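Local coordinates for protein rRNA N-glycosidase (Bougainvillea spectabilis, PDB 3CTK) that belongs to the ribosome-inactivating protein family, a plant family of mixed alpha-beta fold, at residues A[9-14]-A[179-184]; A[136-141]-A[153-158]; A[218-223]-A[228-233]. All coordinates share one frame; numbering follows the deposited sequence.

Contact 1 (A[9-14]-A[179-184])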
ATOM      1  N   GLY A   9      13.832 -10.907  -6.468  1.00  9.67           N
ATOM      2  CA  GLY A   9      14.398 -11.947  -7.307  1.00 11.41           C
ATOM      3  C   GLY A   9      13.596 -13.229  -7.148  1.00 12.48           C
ATOM      4  O   GLY A   9      13.875 -14.237  -7.800  1.00 13.62           O
ATOM      5  N   GLU A  10      12.592 -13.185  -6.275  1.00 12.09           N
ATOM      6  CA  GLU A  10      11.729 -14.335  -6.003  1.00 12.26           C
ATOM      7  C   GLU A  10      10.277 -13.889  -6.134  1.00 12.37           C
ATOM      8  O   GLU A  10       9.501 -13.993  -5.185  1.00 12.85           O
ATOM      9  CB  GLU A  10      11.957 -14.851  -4.580  1.00 15.46           C
ATOM     10  CG  GLU A  10      13.395 -14.789  -4.100  1.00 19.69           C
ATOM     11  CD  GLU A  10      13.565 -15.366  -2.708  1.00 22.93           C
ATOM     12  OE1 GLU A  10      12.678 -15.138  -1.855  1.00 24.17           O
ATOM     13  OE2 GLU A  10      14.588 -16.039  -2.460  1.00 24.62           O
ATOM     14  N   ALA A  11       9.914 -13.395  -7.313  1.00 11.63           N
ATOM     15  CA  ALA A  11       8.564 -12.899  -7.552  1.00 12.65           C
ATOM     16  C   ALA A  11       7.441 -13.862  -7.173  1.00 12.45           C
ATOM     17  O   ALA A  11       6.377 -13.431  -6.735  1.00 10.79           O
ATOM     18  CB  ALA A  11       8.419 -12.477  -9.014  1.00 12.36           C
ATOM     19  N   TYR A  12       7.674 -15.161  -7.331  1.00 12.47           N
ATOM     20  CA  TYR A  12       6.648 -16.156  -7.021  1.00 12.76           C
ATOM     21  C   TYR A  12       6.235 -16.206  -5.549  1.00 12.57           C
ATOM     22  O   TYR A  12       5.226 -16.824  -5.208  1.00 12.60           O
ATOM     23  CB  TYR A  12       7.119 -17.536  -7.481  1.00 15.44           C
ATOM     24  CG  TYR A  12       8.449 -17.921  -6.894  1.00 13.32           C
ATOM     25  CD1 TYR A  12       8.532 -18.515  -5.637  1.00 14.98           C
ATOM     26  CD2 TYR A  12       9.636 -17.623  -7.565  1.00 16.03           C
ATOM     27  CE1 TYR A  12       9.758 -18.797  -5.058  1.00 16.35           C
ATOM     28  CE2 TYR A  12      10.869 -17.902  -6.994  1.00 16.54           C
ATOM     29  CZ  TYR A  12      10.922 -18.487  -5.740  1.00 16.75           C
ATOM     30  OH  TYR A  12      12.139 -18.748  -5.165  1.00 19.99           O
ATOM     31  N   GLU A  13       7.003 -15.554  -4.680  1.00 11.18           N
ATOM     32  CA  GLU A  13       6.691 -15.523  -3.251  1.00 10.92           C
ATOM     33  C   GLU A  13       5.698 -14.409  -2.913  1.00  9.81           C
ATOM     34  O   GLU A  13       5.230 -14.299  -1.776  1.00  9.32           O
ATOM     35  CB  GLU A  13       7.970 -15.311  -2.436  1.00 13.03           C
ATOM     36  CG  GLU A  13       8.868 -16.531  -2.359  1.00 16.62           C
ATOM     37  CD  GLU A  13       8.253 -17.649  -1.539  1.00 21.57           C
ATOM     38  OE1 GLU A  13       8.833 -18.757  -1.516  1.00 22.86           O
ATOM     39  OE2 GLU A  13       7.195 -17.422  -0.909  1.00 20.26           O
ATOM     40  N   TYR A  14       5.375 -13.592  -3.908  1.00  8.57           N
ATOM     41  CA  TYR A  14       4.465 -12.467  -3.720  1.00  9.09           C
ATOM     42  C   TYR A  14       3.152 -12.808  -3.013  1.00  9.27           C
ATOM     43  O   TYR A  14       2.777 -12.147  -2.043  1.00  9.44           O
ATOM     44  CB  TYR A  14       4.169 -11.814  -5.070  1.00  8.95           C
ATOM     45  CG  TYR A  14       3.293 -10.586  -4.985  1.00  7.92           C
ATOM     46  CD1 TYR A  14       3.788  -9.381  -4.480  1.00  8.20           C
ATOM     47  CD2 TYR A  14       1.976 -10.621  -5.436  1.00  7.44           C
ATOM     48  CE1 TYR A  14       2.984  -8.234  -4.438  1.00  6.14           C
ATOM     49  CE2 TYR A  14       1.170  -9.490  -5.395  1.00  6.71           C
ATOM     50  CZ  TYR A  14       1.678  -8.301  -4.900  1.00  5.86           C
ATOM     51  OH  TYR A  14       0.874  -7.188  -4.886  1.00  7.90           O
ATOM     52  N   ARG A 179       0.014 -10.067 -13.997  1.00 10.24           N
ATOM     53  CA  ARG A 179       0.703  -9.152 -14.904  1.00  9.45           C
ATOM     54  C   ARG A 179       2.003  -8.494 -14.435  1.00  9.52           C
ATOM     55  O   ARG A 179       2.772  -8.011 -15.265  1.00 10.39           O
ATOM     56  CB  ARG A 179      -0.245  -8.018 -15.301  1.00 11.17           C
ATOM     57  CG  ARG A 179      -1.673  -8.424 -15.637  1.00 15.06           C
ATOM     58  CD  ARG A 179      -2.532  -7.173 -15.793  1.00 18.17           C
ATOM     59  NE  ARG A 179      -3.931  -7.472 -16.086  1.00 23.23           N
ATOM     60  CZ  ARG A 179      -4.382  -7.871 -17.272  1.00 25.19           C
ATOM     61  NH1 ARG A 179      -3.542  -8.017 -18.289  1.00 26.06           N
ATOM     62  NH2 ARG A 179      -5.673  -8.128 -17.441  1.00 26.89           N
ATOM     63  N   GLY A 180       2.249  -8.453 -13.129  1.00  8.21           N
ATOM     64  CA  GLY A 180       3.445  -7.777 -12.648  1.00  7.54           C
ATOM     65  C   GLY A 180       4.567  -8.557 -11.989  1.00  9.13           C
ATOM     66  O   GLY A 180       5.491  -7.953 -11.448  1.00 10.85           O
ATOM     67  N   LEU A 181       4.510  -9.882 -12.016  1.00  8.03           N
ATOM     68  CA  LEU A 181       5.571 -10.667 -11.405  1.00  8.29           C
ATOM     69  C   LEU A 181       6.606 -11.026 -12.462  1.00  8.59           C
ATOM     70  O   LEU A 181       7.806 -11.054 -12.187  1.00  9.14           O
ATOM     71  CB  LEU A 181       5.008 -11.938 -10.761  1.00  9.41           C
ATOM     72  CG  LEU A 181       4.045 -11.737  -9.584  1.00 10.92           C
ATOM     73  CD1 LEU A 181       3.680 -13.090  -8.999  1.00 10.17           C
ATOM     74  CD2 LEU A 181       4.691 -10.850  -8.518  1.00 10.56           C
ATOM     75  N   TYR A 182       6.132 -11.280 -13.676  1.00  8.57           N
ATOM     76  CA  TYR A 182       7.010 -11.640 -14.783  1.00  9.45           C
ATOM     77  C   TYR A 182       6.833 -10.686 -15.956  1.00  9.26           C
ATOM     78  O   TYR A 182       7.239 -10.980 -17.080  1.00  9.83           O
ATOM     79  CB  TYR A 182       6.729 -13.078 -15.223  1.00 11.67           C
ATOM     80  CG  TYR A 182       6.856 -14.070 -14.089  1.00 15.87           C
ATOM     81  CD1 TYR A 182       5.730 -14.525 -13.404  1.00 16.55           C
ATOM     82  CD2 TYR A 182       8.107 -14.518 -13.673  1.00 16.64           C
ATOM     83  CE1 TYR A 182       5.849 -15.404 -12.327  1.00 19.71           C
ATOM     84  CE2 TYR A 182       8.239 -15.393 -12.599  1.00 19.51           C
ATOM     85  CZ  TYR A 182       7.106 -15.831 -11.930  1.00 20.88           C
ATOM     86  OH  TYR A 182       7.236 -16.695 -10.864  1.00 23.89           O
ATOM     87  N   GLY A 183       6.224  -9.539 -15.675  1.00  7.61           N
ATOM     88  CA  GLY A 183       6.003  -8.534 -16.697  1.00  6.85           C
ATOM     89  C   GLY A 183       5.717  -7.189 -16.059  1.00  7.12           C
ATOM     90  O   GLY A 183       5.901  -7.021 -14.850  1.00  7.94           O
ATOM     91  N   SER A 184       5.273  -6.232 -16.865  1.00  7.36           N
ATOM     92  CA  SER A 184       4.949  -4.896 -16.377  1.00  8.49           C
ATOM     93  C   SER A 184       3.559  -4.524 -16.876  1.00  9.30           C
ATOM     94  O   SER A 184       3.127  -4.998 -17.927  1.00 10.52           O
ATOM     95  CB  SER A 184       5.961  -3.871 -16.901  1.00  8.71           C
ATOM     96  OG  SER A 184       7.281  -4.202 -16.506  1.00 13.40           O
TER

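Contact 2 (A[136-141]-A[153-158])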
ATOM      1  N   GLU A 136      11.984  -2.533  -8.788  1.00  5.12           N
ATOM      2  CA  GLU A 136      13.425  -2.584  -8.566  1.00  6.63           C
ATOM      3  C   GLU A 136      14.120  -1.394  -9.218  1.00  6.58           C
ATOM      4  O   GLU A 136      15.039  -0.814  -8.643  1.00  5.18           O
ATOM      5  CB  GLU A 136      14.022  -3.898  -9.094  1.00  7.79           C
ATOM      6  CG  GLU A 136      15.549  -3.886  -9.135  1.00  8.15           C
ATOM      7  CD  GLU A 136      16.165  -5.257  -8.959  1.00 12.10           C
ATOM      8  OE1 GLU A 136      17.393  -5.387  -9.167  1.00 11.77           O
ATOM      9  OE2 GLU A 136      15.431  -6.202  -8.601  1.00  9.77           O
ATOM     10  N   PHE A 137      13.678  -1.024 -10.417  1.00  6.59           N
ATOM     11  CA  PHE A 137      14.270   0.110 -11.118  1.00  7.60           C
ATOM     12  C   PHE A 137      14.104   1.398 -10.309  1.00  6.90           C
ATOM     13  O   PHE A 137      15.032   2.208 -10.219  1.00  6.47           O
ATOM     14  CB  PHE A 137      13.618   0.294 -12.490  1.00  9.39           C
ATOM     15  CG  PHE A 137      14.247   1.381 -13.315  1.00 13.03           C
ATOM     16  CD1 PHE A 137      15.332   1.106 -14.141  1.00 15.80           C
ATOM     17  CD2 PHE A 137      13.775   2.687 -13.242  1.00 14.54           C
ATOM     18  CE1 PHE A 137      15.939   2.119 -14.883  1.00 17.01           C
ATOM     19  CE2 PHE A 137      14.377   3.707 -13.979  1.00 17.87           C
ATOM     20  CZ  PHE A 137      15.461   3.420 -14.800  1.00 16.43           C
ATOM     21  N   SER A 138      12.925   1.592  -9.724  1.00  6.87           N
ATOM     22  CA  SER A 138      12.673   2.797  -8.938  1.00  7.00           C
ATOM     23  C   SER A 138      13.523   2.821  -7.671  1.00  7.51           C
ATOM     24  O   SER A 138      13.928   3.889  -7.212  1.00  6.26           O
ATOM     25  CB  SER A 138      11.184   2.915  -8.583  1.00  7.21           C
ATOM     26  OG  SER A 138      10.780   1.909  -7.670  1.00 11.11           O
ATOM     27  N   ILE A 139      13.798   1.646  -7.107  1.00  5.60           N
ATOM     28  CA  ILE A 139      14.628   1.569  -5.906  1.00  6.33           C
ATOM     29  C   ILE A 139      16.072   1.904  -6.283  1.00  6.76           C
ATOM     30  O   ILE A 139      16.759   2.638  -5.576  1.00  5.68           O
ATOM     31  CB  ILE A 139      14.555   0.156  -5.272  1.00  4.94           C
ATOM     32  CG1 ILE A 139      13.137  -0.094  -4.751  1.00  5.33           C
ATOM     33  CG2 ILE A 139      15.582   0.020  -4.146  1.00  5.75           C
ATOM     34  CD1 ILE A 139      12.912  -1.478  -4.164  1.00  8.26           C
ATOM     35  N   GLU A 140      16.523   1.370  -7.411  1.00  6.74           N
ATOM     36  CA  GLU A 140      17.878   1.628  -7.893  1.00  8.65           C
ATOM     37  C   GLU A 140      18.100   3.110  -8.171  1.00  8.06           C
ATOM     38  O   GLU A 140      19.215   3.616  -8.043  1.00  8.39           O
ATOM     39  CB  GLU A 140      18.132   0.843  -9.181  1.00 12.24           C
ATOM     40  CG  GLU A 140      18.593  -0.578  -8.961  1.00 18.57           C
ATOM     41  CD  GLU A 140      20.048  -0.644  -8.559  1.00 21.01           C
ATOM     42  OE1 GLU A 140      20.548  -1.762  -8.327  1.00 25.39           O
ATOM     43  OE2 GLU A 140      20.697   0.420  -8.478  1.00 24.88           O
ATOM     44  N   ALA A 141      17.036   3.803  -8.549  1.00  7.17           N
ATOM     45  CA  ALA A 141      17.135   5.220  -8.872  1.00  8.58           C
ATOM     46  C   ALA A 141      17.282   6.147  -7.668  1.00  8.80           C
ATOM     47  O   ALA A 141      17.770   7.268  -7.812  1.00 10.18           O
ATOM     48  CB  ALA A 141      15.926   5.643  -9.703  1.00  8.46           C
ATOM     49  N   ALA A 153       9.025  10.185  -5.474  1.00  3.18           N
ATOM     50  CA  ALA A 153       7.573  10.138  -5.607  1.00  4.05           C
ATOM     51  C   ALA A 153       7.186   8.947  -6.485  1.00  3.31           C
ATOM     52  O   ALA A 153       6.179   8.283  -6.235  1.00  4.85           O
ATOM     53  CB  ALA A 153       7.044  11.443  -6.215  1.00  3.28           C
ATOM     54  N   LYS A 154       7.985   8.672  -7.514  1.00  3.61           N
ATOM     55  CA  LYS A 154       7.702   7.546  -8.403  1.00  5.02           C
ATOM     56  C   LYS A 154       7.800   6.238  -7.624  1.00  5.53           C
ATOM     57  O   LYS A 154       6.978   5.341  -7.794  1.00  4.86           O
ATOM     58  CB  LYS A 154       8.681   7.531  -9.578  1.00  5.77           C
ATOM     59  CG  LYS A 154       8.456   8.664 -10.573  1.00 10.47           C
ATOM     60  CD  LYS A 154       9.486   8.666 -11.698  1.00 15.37           C
ATOM     61  CE  LYS A 154       9.371   7.433 -12.581  1.00 20.58           C
ATOM     62  NZ  LYS A 154       9.658   6.162 -11.851  1.00 25.06           N
ATOM     63  N   PHE A 155       8.811   6.132  -6.768  1.00  4.74           N
ATOM     64  CA  PHE A 155       8.981   4.935  -5.952  1.00  4.39           C
ATOM     65  C   PHE A 155       7.746   4.730  -5.070  1.00  4.35           C
ATOM     66  O   PHE A 155       7.195   3.628  -5.003  1.00  3.33           O
ATOM     67  CB  PHE A 155      10.225   5.067  -5.068  1.00  3.70           C
ATOM     68  CG  PHE A 155      10.267   4.083  -3.935  1.00  3.72           C
ATOM     69  CD1 PHE A 155      10.430   2.721  -4.180  1.00  4.43           C
ATOM     70  CD2 PHE A 155      10.104   4.513  -2.620  1.00  5.97           C
ATOM     71  CE1 PHE A 155      10.426   1.805  -3.133  1.00  4.14           C
ATOM     72  CE2 PHE A 155      10.100   3.599  -1.564  1.00  5.94           C
ATOM     73  CZ  PHE A 155      10.260   2.244  -1.820  1.00  5.67           C
ATOM     74  N   PHE A 156       7.307   5.789  -4.395  1.00  4.01           N
ATOM     75  CA  PHE A 156       6.136   5.678  -3.528  1.00  4.34           C
ATOM     76  C   PHE A 156       4.902   5.232  -4.305  1.00  5.07           C
ATOM     77  O   PHE A 156       4.163   4.363  -3.853  1.00  5.10           O
ATOM     78  CB  PHE A 156       5.855   7.006  -2.810  1.00  4.35           C
ATOM     79  CG  PHE A 156       6.687   7.216  -1.571  1.00  4.52           C
ATOM     80  CD1 PHE A 156       7.556   8.298  -1.470  1.00  5.08           C
ATOM     81  CD2 PHE A 156       6.597   6.328  -0.501  1.00  7.04           C
ATOM     82  CE1 PHE A 156       8.323   8.494  -0.324  1.00  6.20           C
ATOM     83  CE2 PHE A 156       7.360   6.515   0.650  1.00  7.89           C
ATOM     84  CZ  PHE A 156       8.225   7.601   0.740  1.00  5.25           C
ATOM     85  N   LEU A 157       4.678   5.819  -5.475  1.00  5.60           N
ATOM     86  CA  LEU A 157       3.515   5.448  -6.278  1.00  4.64           C
ATOM     87  C   LEU A 157       3.518   3.963  -6.609  1.00  4.97           C
ATOM     88  O   LEU A 157       2.482   3.300  -6.538  1.00  4.74           O
ATOM     89  CB  LEU A 157       3.473   6.271  -7.573  1.00  5.52           C
ATOM     90  CG  LEU A 157       3.091   7.743  -7.385  1.00  5.84           C
ATOM     91  CD1 LEU A 157       3.288   8.520  -8.679  1.00  7.17           C
ATOM     92  CD2 LEU A 157       1.644   7.820  -6.926  1.00  7.01           C
ATOM     93  N   ILE A 158       4.685   3.437  -6.966  1.00  3.68           N
ATOM     94  CA  ILE A 158       4.787   2.026  -7.313  1.00  3.92           C
ATOM     95  C   ILE A 158       4.634   1.113  -6.099  1.00  4.81           C
ATOM     96  O   ILE A 158       3.821   0.187  -6.113  1.00  4.24           O
ATOM     97  CB  ILE A 158       6.130   1.729  -8.026  1.00  3.95           C
ATOM     98  CG1 ILE A 158       6.201   2.536  -9.330  1.00  2.42           C
ATOM     99  CG2 ILE A 158       6.259   0.230  -8.308  1.00  3.48           C
ATOM    100  CD1 ILE A 158       7.541   2.461 -10.044  1.00  5.25           C
TER

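Contact 3 (A[218-223]-A[228-233])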
ATOM      1  N   ALA A 218     -26.281   2.050  -2.445  1.00  6.89           N
ATOM      2  CA  ALA A 218     -25.356   1.225  -3.211  1.00  7.87           C
ATOM      3  C   ALA A 218     -24.014   1.901  -3.489  1.00  8.07           C
ATOM      4  O   ALA A 218     -23.918   3.124  -3.542  1.00 10.61           O
ATOM      5  CB  ALA A 218     -26.008   0.821  -4.530  1.00  8.05           C
ATOM      6  N   LEU A 219     -22.975   1.088  -3.663  1.00  7.93           N
ATOM      7  CA  LEU A 219     -21.646   1.603  -3.982  1.00  7.95           C
ATOM      8  C   LEU A 219     -21.593   1.800  -5.491  1.00  9.67           C
ATOM      9  O   LEU A 219     -21.937   0.895  -6.250  1.00 10.30           O
ATOM     10  CB  LEU A 219     -20.569   0.603  -3.570  1.00  7.22           C
ATOM     11  CG  LEU A 219     -20.330   0.418  -2.071  1.00  6.61           C
ATOM     12  CD1 LEU A 219     -19.582  -0.889  -1.844  1.00  8.22           C
ATOM     13  CD2 LEU A 219     -19.541   1.603  -1.519  1.00  8.54           C
ATOM     14  N   GLN A 220     -21.175   2.985  -5.922  1.00  9.22           N
ATOM     15  CA  GLN A 220     -21.082   3.288  -7.347  1.00 10.65           C
ATOM     16  C   GLN A 220     -19.625   3.102  -7.752  1.00 10.86           C
ATOM     17  O   GLN A 220     -18.825   4.033  -7.661  1.00 13.35           O
ATOM     18  CB  GLN A 220     -21.528   4.732  -7.601  1.00 10.90           C
ATOM     19  CG  GLN A 220     -22.813   5.110  -6.876  1.00 13.46           C
ATOM     20  CD  GLN A 220     -24.019   4.329  -7.360  1.00 14.09           C
ATOM     21  OE1 GLN A 220     -24.989   4.137  -6.621  1.00 17.10           O
ATOM     22  NE2 GLN A 220     -23.973   3.886  -8.607  1.00 13.86           N
ATOM     23  N   LEU A 221     -19.288   1.894  -8.196  1.00 11.08           N
ATOM     24  CA  LEU A 221     -17.921   1.572  -8.583  1.00 10.13           C
ATOM     25  C   LEU A 221     -17.711   1.494 -10.096  1.00 11.74           C
ATOM     26  O   LEU A 221     -18.616   1.808 -10.873  1.00 10.38           O
ATOM     27  CB  LEU A 221     -17.505   0.259  -7.905  1.00 10.08           C
ATOM     28  CG  LEU A 221     -17.677   0.308  -6.376  1.00 10.94           C
ATOM     29  CD1 LEU A 221     -17.276  -1.023  -5.749  1.00  9.40           C
ATOM     30  CD2 LEU A 221     -16.829   1.441  -5.807  1.00 10.63           C
ATOM     31  N   ILE A 222     -16.512   1.080 -10.503  1.00 11.76           N
ATOM     32  CA  ILE A 222     -16.152   0.990 -11.918  1.00 12.82           C
ATOM     33  C   ILE A 222     -15.522  -0.356 -12.281  1.00 13.39           C
ATOM     34  O   ILE A 222     -14.695  -0.885 -11.536  1.00 12.79           O
ATOM     35  CB  ILE A 222     -15.167   2.123 -12.284  1.00 13.06           C
ATOM     36  CG1 ILE A 222     -15.810   3.476 -11.963  1.00 14.93           C
ATOM     37  CG2 ILE A 222     -14.779   2.037 -13.759  1.00 14.19           C
ATOM     38  CD1 ILE A 222     -14.867   4.658 -12.061  1.00 16.68           C
ATOM     39  N   SER A 223     -15.910  -0.897 -13.435  1.00 13.01           N
ATOM     40  CA  SER A 223     -15.398  -2.183 -13.907  1.00 12.32           C
ATOM     41  C   SER A 223     -14.046  -2.035 -14.599  1.00 12.89           C
ATOM     42  O   SER A 223     -13.596  -0.924 -14.880  1.00 13.10           O
ATOM     43  CB  SER A 223     -16.382  -2.813 -14.894  1.00 13.56           C
ATOM     44  OG  SER A 223     -16.292  -2.172 -16.155  1.00 13.74           O
ATOM     45  N   PRO A 228     -19.872   1.408 -15.582  1.00 18.79           N
ATOM     46  CA  PRO A 228     -20.460   1.511 -14.244  1.00 18.26           C
ATOM     47  C   PRO A 228     -20.654   0.134 -13.617  1.00 17.77           C
ATOM     48  O   PRO A 228     -21.103  -0.801 -14.278  1.00 17.91           O
ATOM     49  CB  PRO A 228     -21.792   2.210 -14.508  1.00 19.80           C
ATOM     50  CG  PRO A 228     -21.493   3.064 -15.693  1.00 19.60           C
ATOM     51  CD  PRO A 228     -20.694   2.128 -16.570  1.00 19.65           C
ATOM     52  N   TRP A 229     -20.304   0.015 -12.341  1.00 17.11           N
ATOM     53  CA  TRP A 229     -20.458  -1.238 -11.608  1.00 16.08           C
ATOM     54  C   TRP A 229     -21.143  -0.903 -10.288  1.00 15.32           C
ATOM     55  O   TRP A 229     -20.493  -0.488  -9.330  1.00 15.45           O
ATOM     56  CB  TRP A 229     -19.085  -1.883 -11.367  1.00 17.03           C
ATOM     57  CG  TRP A 229     -19.121  -3.163 -10.565  1.00 18.66           C
ATOM     58  CD1 TRP A 229     -20.069  -4.146 -10.625  1.00 20.37           C
ATOM     59  CD2 TRP A 229     -18.143  -3.608  -9.614  1.00 18.65           C
ATOM     60  NE1 TRP A 229     -19.742  -5.176  -9.771  1.00 21.63           N
ATOM     61  CE2 TRP A 229     -18.565  -4.871  -9.139  1.00 19.47           C
ATOM     62  CE3 TRP A 229     -16.949  -3.063  -9.120  1.00 18.67           C
ATOM     63  CZ2 TRP A 229     -17.835  -5.599  -8.191  1.00 20.73           C
ATOM     64  CZ3 TRP A 229     -16.222  -3.786  -8.177  1.00 19.49           C
ATOM     65  CH2 TRP A 229     -16.670  -5.042  -7.724  1.00 19.08           C
ATOM     66  N   VAL A 230     -22.464  -1.063 -10.255  1.00 13.67           N
ATOM     67  CA  VAL A 230     -23.248  -0.762  -9.061  1.00 12.35           C
ATOM     68  C   VAL A 230     -23.343  -1.966  -8.133  1.00 11.79           C
ATOM     69  O   VAL A 230     -23.882  -3.013  -8.495  1.00 12.11           O
ATOM     70  CB  VAL A 230     -24.664  -0.287  -9.440  1.00 14.15           C
ATOM     71  CG1 VAL A 230     -25.489  -0.029  -8.189  1.00 14.16           C
ATOM     72  CG2 VAL A 230     -24.565   0.981 -10.274  1.00 15.57           C
ATOM     73  N   VAL A 231     -22.819  -1.797  -6.924  1.00  9.05           N
ATOM     74  CA  VAL A 231     -22.798  -2.861  -5.931  1.00  9.17           C
ATOM     75  C   VAL A 231     -23.808  -2.645  -4.810  1.00  8.82           C
ATOM     76  O   VAL A 231     -23.726  -1.661  -4.077  1.00  8.96           O
ATOM     77  CB  VAL A 231     -21.382  -2.984  -5.318  1.00  7.94           C
ATOM     78  CG1 VAL A 231     -21.377  -4.003  -4.186  1.00  8.87           C
ATOM     79  CG2 VAL A 231     -20.390  -3.380  -6.404  1.00  7.55           C
ATOM     80  N   ASN A 232     -24.758  -3.571  -4.678  1.00  8.15           N
ATOM     81  CA  ASN A 232     -25.762  -3.481  -3.625  1.00  7.91           C
ATOM     82  C   ASN A 232     -25.820  -4.766  -2.801  1.00  8.05           C
ATOM     83  O   ASN A 232     -26.756  -4.984  -2.033  1.00  7.96           O
ATOM     84  CB  ASN A 232     -27.150  -3.169  -4.207  1.00  9.45           C
ATOM     85  CG  ASN A 232     -27.576  -4.143  -5.292  1.00 10.55           C
ATOM     86  OD1 ASN A 232     -27.155  -5.299  -5.316  1.00  9.39           O
ATOM     87  ND2 ASN A 232     -28.440  -3.679  -6.186  1.00 14.17           N
ATOM     88  N   LYS A 233     -24.804  -5.608  -2.963  1.00  9.60           N
ATOM     89  CA  LYS A 233     -24.717  -6.871  -2.238  1.00 11.14           C
ATOM     90  C   LYS A 233     -23.280  -7.192  -1.846  1.00  9.55           C
ATOM     91  O   LYS A 233     -22.367  -7.077  -2.658  1.00  8.41           O
ATOM     92  CB  LYS A 233     -25.288  -8.005  -3.088  1.00 13.77           C
ATOM     93  CG  LYS A 233     -26.780  -8.217  -2.899  1.00 20.98           C
ATOM     94  CD  LYS A 233     -27.391  -9.093  -3.988  1.00 25.55           C
ATOM     95  CE  LYS A 233     -26.495 -10.262  -4.382  1.00 29.05           C
ATOM     96  NZ  LYS A 233     -25.374  -9.832  -5.276  1.00 31.93           N
TER

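Contact 1 (A[9-14]-A[179-184])
The Y12 ring has the hydroxyl of Y182 at its edge, near the ring plane. The Y12 atom closest to this oxygen is CB, 3.5 Å from Y182 OH. One face of the Y12 ring lies over its own chain, above the carbonyl carbon of E10 and offset toward the rim. The Y14 ring meets L181 obliquely. Here L181 CD2 touches Y14 CB at 3.6 Å and reaches the base of the ring. With CG anti to the backbone N (chi1 -177°), the Y14 side chain crosses that of L181 at about a right angle, and its hydroxyl bonds to M162 O.

L181 fills the middle. Its CB packs on A11 CB at 3.9 Å. Both of its methyls face A11 O, with CD1 at 3.5 Å and CD2 at 3.6 Å from that oxygen. A11 O also accepts a hydrogen bond from the backbone N of Y14, 3.0 Å long. V132 packs against both A11 and L181. The contact runs from buried at A11 and Y14 to exposed at Y12 and Y182. Its centre is apolar. It sets the 3-10 turn before helix 14-25 against the chain leaving helix 170-180, within the ribosome-inactivating protein fold.

Contact 2 (A[136-141]-A[153-158])
S138 turns its OG between its backbone N and carbonyl carbon (chi1 68°), while F155 swings its ring anti to its own N (chi1 164°). These two rotations bring the serine oxygen to the edge of the phenyl ring. The motif is an antiparallel helical hairpin, formed by helix 132-142 and helix 149-168. The axes of the two short segments approach to 9.1 Å, and their directions differ by 151°.

The small side chain of S138 is consistent with the close approach of the backbones here. S138 and F155 have the nearest CA atoms of the two segments, 5.2 Å apart. S138 OG lies in the plane of the F155 ring, 3.6 Å from F155 CD1. This is an edge contact, and the hydroxyl has its polar partner in its own helix, the carbonyl oxygen of L135. The buried oxygen is therefore satisfied without help from helix 149-168.

I139 sits one residue further on and meets the neighbouring ring atoms obliquely. Its CG1 approaches CE1 of F155 to 3.7 Å and lies 3.9 Å from F155 CD1. F155 CD1 thus touches both S138 and I139. Helix 132-142 is not the ring's only neighbour. Y74 meets it edge-to-face, and V60 and V62 of strand 59-65 also pack on it, V60 touching I139 as well. The hairpin thus rests on the large mixed sheet through both helices.

All four touching residues are buried. On the next turn of helix 149-168, I158 extends its CD1 methyl to S138 CB at 4.0 Å.

Contact 3 (A[218-223]-A[228-233])
L219 O receives one hydrogen bond and one CA-H...O contact from the neighbouring strand. V231 N binds it at 2.9 Å in a nearly straight bond (171° at the hydrogen), in the carbonyl plane. The contact comes from V230 CA, 3.5 Å away. L219 N returns a bond to V231 O at 2.9 Å, completing this hydrogen-bonded pair. L221 and W229 form a second one, but both of its donors stand above the carbonyl planes. W229 N is 52° out of the plane at L221 O. Q220 and V230 are the non-hydrogen-bonded pair between.

L219, L221, W229 and V231 share one face. The W229 indole lies alongside L221, with CE3 3.6 Å from L221 CB. V231 CG2 sits over the centre of one indole face, 3.6 Å above the plane, and reaches L221 CD1 at 4.0 Å. I237 covers L221, W229 and V231, and K190 makes a cation-pi contact with W229. On the other face, Q220 is bent at chi2 (-65°), which brings its amide beside V230, with NE2 3.4 Å from V230 CG2. S223 OG bonds to D227 N across the turn. This is an antiparallel beta hairpin, a two-stranded sheet separate from the large mixed sheet.

Overall arrangement
The three contacts join different parts of one chain. Contact 2 is nested along the sequence within the loop that contact 1 closes. Their centres are about 16 Å apart and their nearest atoms about 5 Å, without touching. Helix 132-142 links them: V132 packs on contact 1, and S138 and I139 carry contact 2. Helices 149-168 and 170-180 also follow each other directly. Contact 3 opens later in the chain and lies further out, its centre about 23 Å from that of the chain. It is about 30 Å from contact 1 and 32 Å from contact 2 between centres, about 11 and 18 Å between nearest atoms. Disulfide C32-C212 ties the chain before strand 214-222 to the N-terminal part.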